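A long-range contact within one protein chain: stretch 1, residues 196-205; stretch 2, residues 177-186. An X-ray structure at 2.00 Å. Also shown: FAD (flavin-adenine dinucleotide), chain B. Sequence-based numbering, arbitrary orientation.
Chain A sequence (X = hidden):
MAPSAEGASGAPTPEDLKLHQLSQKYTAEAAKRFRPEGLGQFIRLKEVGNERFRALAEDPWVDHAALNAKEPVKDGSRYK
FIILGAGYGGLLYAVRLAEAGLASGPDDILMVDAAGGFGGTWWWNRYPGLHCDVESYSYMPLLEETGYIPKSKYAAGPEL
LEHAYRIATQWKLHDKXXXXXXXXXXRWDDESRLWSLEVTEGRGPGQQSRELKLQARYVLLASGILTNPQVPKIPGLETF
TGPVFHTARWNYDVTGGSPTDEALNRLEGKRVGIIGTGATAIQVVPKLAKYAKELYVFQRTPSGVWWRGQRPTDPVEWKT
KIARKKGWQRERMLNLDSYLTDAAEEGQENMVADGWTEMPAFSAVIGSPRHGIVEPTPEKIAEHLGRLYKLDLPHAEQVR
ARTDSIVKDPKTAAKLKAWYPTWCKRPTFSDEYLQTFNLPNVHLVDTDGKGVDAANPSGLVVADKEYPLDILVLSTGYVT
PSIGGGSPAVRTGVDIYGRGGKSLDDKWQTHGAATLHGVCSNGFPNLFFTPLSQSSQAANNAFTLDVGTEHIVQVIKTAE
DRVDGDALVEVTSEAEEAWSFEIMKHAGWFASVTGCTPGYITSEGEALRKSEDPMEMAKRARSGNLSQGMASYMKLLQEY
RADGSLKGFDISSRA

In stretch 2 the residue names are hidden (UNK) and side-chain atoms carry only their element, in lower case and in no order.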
# COMPACT_ATOMS: atom_id res chain seq x y z
N SER A 196 -16.15 -10.07 18.88
CA SER A 196 -16.80 -10.96 17.95
C SER A 196 -16.62 -10.42 16.52
O SER A 196 -16.90 -9.25 16.26
CB SER A 196 -18.28 -10.96 18.22
OG SER A 196 -18.56 -11.64 19.42
N LEU A 197 -16.18 -11.29 15.64
CA LEU A 197 -16.10 -10.98 14.25
C LEU A 197 -17.20 -11.70 13.48
O LEU A 197 -17.36 -12.90 13.68
CB LEU A 197 -14.76 -11.41 13.72
CG LEU A 197 -13.52 -10.54 14.05
CD1 LEU A 197 -13.14 -10.63 15.51
CD2 LEU A 197 -12.37 -10.92 13.13
N GLU A 198 -17.88 -10.97 12.59
CA GLU A 198 -18.76 -11.56 11.61
C GLU A 198 -18.04 -11.71 10.33
O GLU A 198 -17.63 -10.71 9.74
CB GLU A 198 -19.92 -10.68 11.28
CG GLU A 198 -20.86 -10.50 12.39
CD GLU A 198 -21.94 -9.46 12.08
OE1 GLU A 198 -22.04 -8.92 10.90
OE2 GLU A 198 -22.69 -9.22 13.06
N VAL A 199 -18.01 -12.95 9.84
CA VAL A 199 -17.16 -13.38 8.76
C VAL A 199 -18.01 -14.23 7.79
O VAL A 199 -18.83 -15.09 8.21
CB VAL A 199 -16.04 -14.24 9.33
CG1 VAL A 199 -15.29 -14.81 8.22
CG2 VAL A 199 -15.11 -13.47 10.29
N THR A 200 -17.79 -14.04 6.50
CA THR A 200 -18.38 -14.89 5.44
C THR A 200 -17.30 -15.61 4.69
O THR A 200 -16.44 -14.95 4.08
CB THR A 200 -19.14 -14.03 4.42
OG1 THR A 200 -20.10 -13.30 5.10
CG2 THR A 200 -19.94 -14.90 3.44
N GLU A 201 -17.29 -16.93 4.77
CA GLU A 201 -16.31 -17.77 4.09
C GLU A 201 -16.89 -18.33 2.79
O GLU A 201 -17.81 -19.16 2.84
CB GLU A 201 -15.88 -18.91 5.00
CG GLU A 201 -14.89 -19.87 4.43
CD GLU A 201 -14.86 -21.29 5.01
OE1 GLU A 201 -15.74 -21.61 5.79
OE2 GLU A 201 -13.90 -22.07 4.64
N GLY A 202 -16.30 -17.89 1.66
CA GLY A 202 -16.47 -18.50 0.36
C GLY A 202 -16.11 -19.95 0.32
O GLY A 202 -15.13 -20.36 0.92
N ARG A 203 -16.95 -20.76 -0.33
CA ARG A 203 -16.64 -22.20 -0.48
C ARG A 203 -16.54 -22.67 -1.91
O ARG A 203 -16.43 -23.87 -2.17
CB ARG A 203 -17.68 -23.02 0.26
CG ARG A 203 -17.91 -22.57 1.71
CD ARG A 203 -16.78 -23.04 2.58
NE ARG A 203 -16.67 -24.50 2.61
CZ ARG A 203 -15.75 -25.21 3.25
NH1 ARG A 203 -14.82 -24.67 4.00
NH2 ARG A 203 -15.80 -26.52 3.19
N GLY A 204 -16.56 -21.77 -2.86
CA GLY A 204 -16.27 -22.16 -4.24
C GLY A 204 -17.53 -22.09 -5.08
O GLY A 204 -18.63 -21.83 -4.56
N PRO A 205 -17.38 -22.29 -6.39
CA PRO A 205 -18.51 -22.02 -7.27
C PRO A 205 -19.68 -23.01 -7.03
O PRO A 205 -19.43 -24.20 -6.71
CB PRO A 205 -17.90 -22.14 -8.69
CG PRO A 205 -16.40 -22.30 -8.50
CD PRO A 205 -16.23 -22.86 -7.12
N UNK A 177 -5.00 -20.48 9.89
CA UNK A 177 -5.53 -19.55 8.94
C UNK A 177 -6.87 -19.95 8.36
O UNK A 177 -7.12 -21.06 8.02
c UNK A 177 -4.53 -19.35 7.84
N UNK A 178 -7.72 -18.97 8.21
CA UNK A 178 -8.96 -19.09 7.59
C UNK A 178 -8.97 -18.19 6.34
O UNK A 178 -8.96 -16.96 6.43
c UNK A 178 -12.33 -17.99 9.06
c UNK A 178 -10.05 -18.73 8.58
c UNK A 178 -11.94 -19.96 7.43
c UNK A 178 -11.44 -18.59 8.00
N UNK A 179 -9.02 -18.82 5.18
CA UNK A 179 -8.93 -18.07 3.90
C UNK A 179 -10.31 -17.94 3.25
O UNK A 179 -11.32 -18.46 3.80
c UNK A 179 -3.96 -18.56 4.42
c UNK A 179 -7.91 -18.76 2.95
c UNK A 179 -5.88 -19.86 3.79
c UNK A 179 -4.61 -19.80 4.24
c UNK A 179 -4.59 -17.43 4.10
c UNK A 179 -6.54 -18.71 3.44
c UNK A 179 -5.90 -17.49 3.61
N UNK A 180 -10.35 -17.25 2.13
CA UNK A 180 -11.59 -16.99 1.41
C UNK A 180 -12.62 -16.28 2.26
O UNK A 180 -13.83 -16.34 1.95
c UNK A 180 -12.76 -22.48 0.53
n UNK A 180 -13.02 -23.22 1.59
n UNK A 180 -13.07 -22.95 -0.64
n UNK A 180 -12.14 -21.31 0.64
c UNK A 180 -11.23 -19.09 0.01
c UNK A 180 -12.21 -18.29 0.85
c UNK A 180 -11.84 -20.41 -0.47
N UNK A 181 -12.20 -15.62 3.33
CA UNK A 181 -13.15 -15.09 4.26
C UNK A 181 -13.15 -13.57 4.36
O UNK A 181 -12.13 -12.96 4.69
c UNK A 181 -12.88 -15.74 5.61
o UNK A 181 -13.11 -17.10 5.53
N UNK A 182 -14.31 -12.98 4.21
CA UNK A 182 -14.50 -11.57 4.37
C UNK A 182 -15.01 -11.26 5.74
O UNK A 182 -16.09 -11.70 6.15
o UNK A 182 -14.75 -8.73 3.70
c UNK A 182 -15.68 -9.53 3.41
n UNK A 182 -16.90 -9.10 3.14
c UNK A 182 -15.48 -11.04 3.32
N UNK A 183 -14.27 -10.42 6.44
CA UNK A 183 -14.71 -9.89 7.74
C UNK A 183 -15.56 -8.69 7.47
O UNK A 183 -15.15 -7.82 6.72
c UNK A 183 -12.53 -10.66 8.81
c UNK A 183 -13.51 -9.49 8.66
c UNK A 183 -14.03 -9.05 10.00
N UNK A 184 -16.73 -8.61 8.12
CA UNK A 184 -17.66 -7.45 7.92
C UNK A 184 -17.80 -6.55 9.12
O UNK A 184 -17.95 -5.35 8.97
c UNK A 184 -19.09 -7.98 7.55
c UNK A 184 -19.76 -10.00 6.15
c UNK A 184 -19.13 -8.63 6.20
c UNK A 184 -21.27 -9.99 6.02
n UNK A 184 -22.00 -11.21 6.66
N UNK A 185 -17.74 -7.13 10.32
CA UNK A 185 -18.04 -6.46 11.56
C UNK A 185 -17.12 -6.99 12.62
O UNK A 185 -16.87 -8.19 12.68
c UNK A 185 -19.48 -6.77 11.94
c UNK A 185 -19.88 -6.08 13.08
o UNK A 185 -20.29 -6.21 10.93
N UNK A 186 -16.65 -6.10 13.48
CA UNK A 186 -15.85 -6.46 14.65
C UNK A 186 -16.53 -5.72 15.81
O UNK A 186 -16.63 -4.48 15.83
c UNK A 186 -13.54 -6.25 15.56
c UNK A 186 -13.91 -6.63 13.08
c UNK A 186 -12.54 -6.12 12.72
c UNK A 186 -14.44 -5.99 14.38
PA FAD B . -1.71 -6.79 2.26
O1A FAD B . -2.62 -5.90 1.47
O2A FAD B . -0.50 -7.43 1.62
O5B FAD B . -2.61 -7.98 2.88
C5B FAD B . -3.80 -7.68 3.52
C4B FAD B . -4.79 -8.79 3.20
O4B FAD B . -5.93 -8.57 4.05
C3B FAD B . -5.31 -8.84 1.77
O3B FAD B . -5.32 -10.16 1.31
C2B FAD B . -6.72 -8.31 1.88
O2B FAD B . -7.58 -8.84 0.90
C1B FAD B . -7.09 -8.76 3.28
N9A FAD B . -8.20 -8.03 3.83
C8A FAD B . -8.33 -6.68 3.92
N7A FAD B . -9.51 -6.40 4.45
C5A FAD B . -10.19 -7.54 4.69
C6A FAD B . -11.49 -7.87 5.29
N6A FAD B . -12.39 -6.99 5.70
N1A FAD B . -11.71 -9.15 5.41
C2A FAD B . -10.85 -10.10 4.99
N3A FAD B . -9.67 -9.92 4.44
C4A FAD B . -9.32 -8.61 4.26
N1 FAD B . 5.21 -1.81 -1.01
C2 FAD B . 6.57 -1.70 -0.82
O2 FAD B . 7.01 -1.24 0.23
N3 FAD B . 7.43 -2.09 -1.77
C4 FAD B . 6.97 -2.59 -2.92
O4 FAD B . 7.80 -2.93 -3.75
C4X FAD B . 5.54 -2.75 -3.24
N5 FAD B . 5.03 -3.24 -4.42
C5X FAD B . 3.68 -3.33 -4.55
C6 FAD B . 3.09 -3.83 -5.81
C7 FAD B . 1.62 -3.89 -5.86
C7M FAD B . 0.91 -4.39 -7.09
C8 FAD B . 0.76 -3.44 -4.73
C8M FAD B . -0.77 -3.49 -4.77
C9 FAD B . 1.34 -2.96 -3.57
C9A FAD B . 2.76 -2.89 -3.45
N10 FAD B . 3.29 -2.37 -2.25
C10 FAD B . 4.68 -2.32 -2.13
C1' FAD B . 2.45 -1.99 -1.10
C2' FAD B . 2.07 -3.35 -0.38
O2' FAD B . 0.64 -3.40 -0.20
C3' FAD B . 2.81 -3.60 0.98
O3' FAD B . 4.22 -3.61 0.75
C4' FAD B . 2.56 -4.95 1.69
O4' FAD B . 2.50 -6.14 0.79
C5' FAD B . 1.28 -4.85 2.56
O5' FAD B . 1.32 -5.97 3.50
P FAD B . -0.00 -6.05 4.43
O1P FAD B . -0.00 -7.53 4.98
O2P FAD B . 0.04 -4.81 5.33
O3P FAD B . -1.27 -5.77 3.42
O HOH W 1 -11.63 -21.29 3.55

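Position 177 carries a single side-chain carbon and lies beyond the reach of stretch 1; one carbon means Ala177, which begins a short strand leading toward the contact.

Position 178 has four carbons, forked at the second, and its CA-to-CB bond points toward stretch 1, where a branch tip meets Val199. This is Leu178, a buried apolar residue suited to packing beside valine; Leu178 CD2 lies 4.4 Å from Val199 CG1.

At 179, one carbon leads to a ring of six carbons with no oxygen. The CA-to-CB bond points away from stretch 1, and the ring takes no part in the contact. It is Phe179.

Position 180 bears three carbons, a nitrogen, then a carbon holding two more nitrogens, a guanidinium that reaches the carboxylate of Glu201: Arg180. Its phi/psi of 57/21 breaks the extended run before the second strand. Arg180 O accepts a hydrogen bond from Gly202 N at 2.9 Å. The long side chain suits its place because it can reach the acid: Arg180 NH2 makes a salt bridge with Glu201 OE2, with a weak hydrogen bond at 3.4 Å. Arg203 NH1 binds Glu201 OE2 at 2.8 Å, so one carboxylate oxygen serves both guanidinium groups and offsets the like charges of Arg180 NH2 and Arg203 NH1, 3.3 Å apart. Water 1 accepts from Arg180 NE at 3.0 Å and donates to Glu201 OE2 at 2.6 Å.

Position 181 has one carbon and one oxygen, set against Val199 and Glu201: Ser181. Ser181 OG donates to Phe179 O at 2.8 Å, while Ser181 CB packs 3.7 Å from Val199 CG1; a small polar side chain fits here.

Position 182 has two carbons, the second bearing an oxygen and a nitrogen, an amide on the face shared with Thr200: Asn182. A polar group suits this partly exposed face, but the backbone does the pairing, with Asn182 N to Thr200 O and Thr200 N to Asn182 O both 2.9 Å.

Position 183 shows one carbon carrying two others, against Leu197 and Val199: Val183, whose branching suits a buried strand. Val183 CG1 lies 4.0 Å from Leu197 CD2 and Val183 CG2 4.1 Å from Val199 CG2. Its backbone serves the adenine, as Val183 N donates to FAD N1A at 3.0 Å and FAD N6A donates to Val183 O at 3.1 Å.

Four carbons in a row end in nitrogen beside the Thr200 hydroxyl, identifying 184 as Lys184. The flexible chain brings Lys184 NZ to Thr200 OG1, a 3.2 Å hydrogen bond, while Lys184 N donates to Glu198 O at 2.8 Å.

At 185, one carbon carries an oxygen and a carbon, the oxygen near the Glu198 carboxylate: Thr185, whose beta-branch suits a strand. Thr185 O accepts from Glu198 N at 3.0 Å, and Thr185 OG1 lies 3.2 Å from Glu198 OE1.

Position 186 has four carbons forked at the first, one arm two carbons long, against Leu197: Ile186, apolar and branched for a buried strand. Ile186 CG1 meets Leu197 CG at 4.0 Å.

The contact is thus an antiparallel strand pair with a bulge that shifts the register by one between Glu198 and Val199. Backbone hydrogen bonds hold the strands, Leu197, Val199, Val183 and Ile186 pack on one face, and at the end the Gly202–Arg180 backbone bond is joined by the Arg180–Glu201 salt bridge.

Stretch 2, residues 177-186: ALFRSNVKTI
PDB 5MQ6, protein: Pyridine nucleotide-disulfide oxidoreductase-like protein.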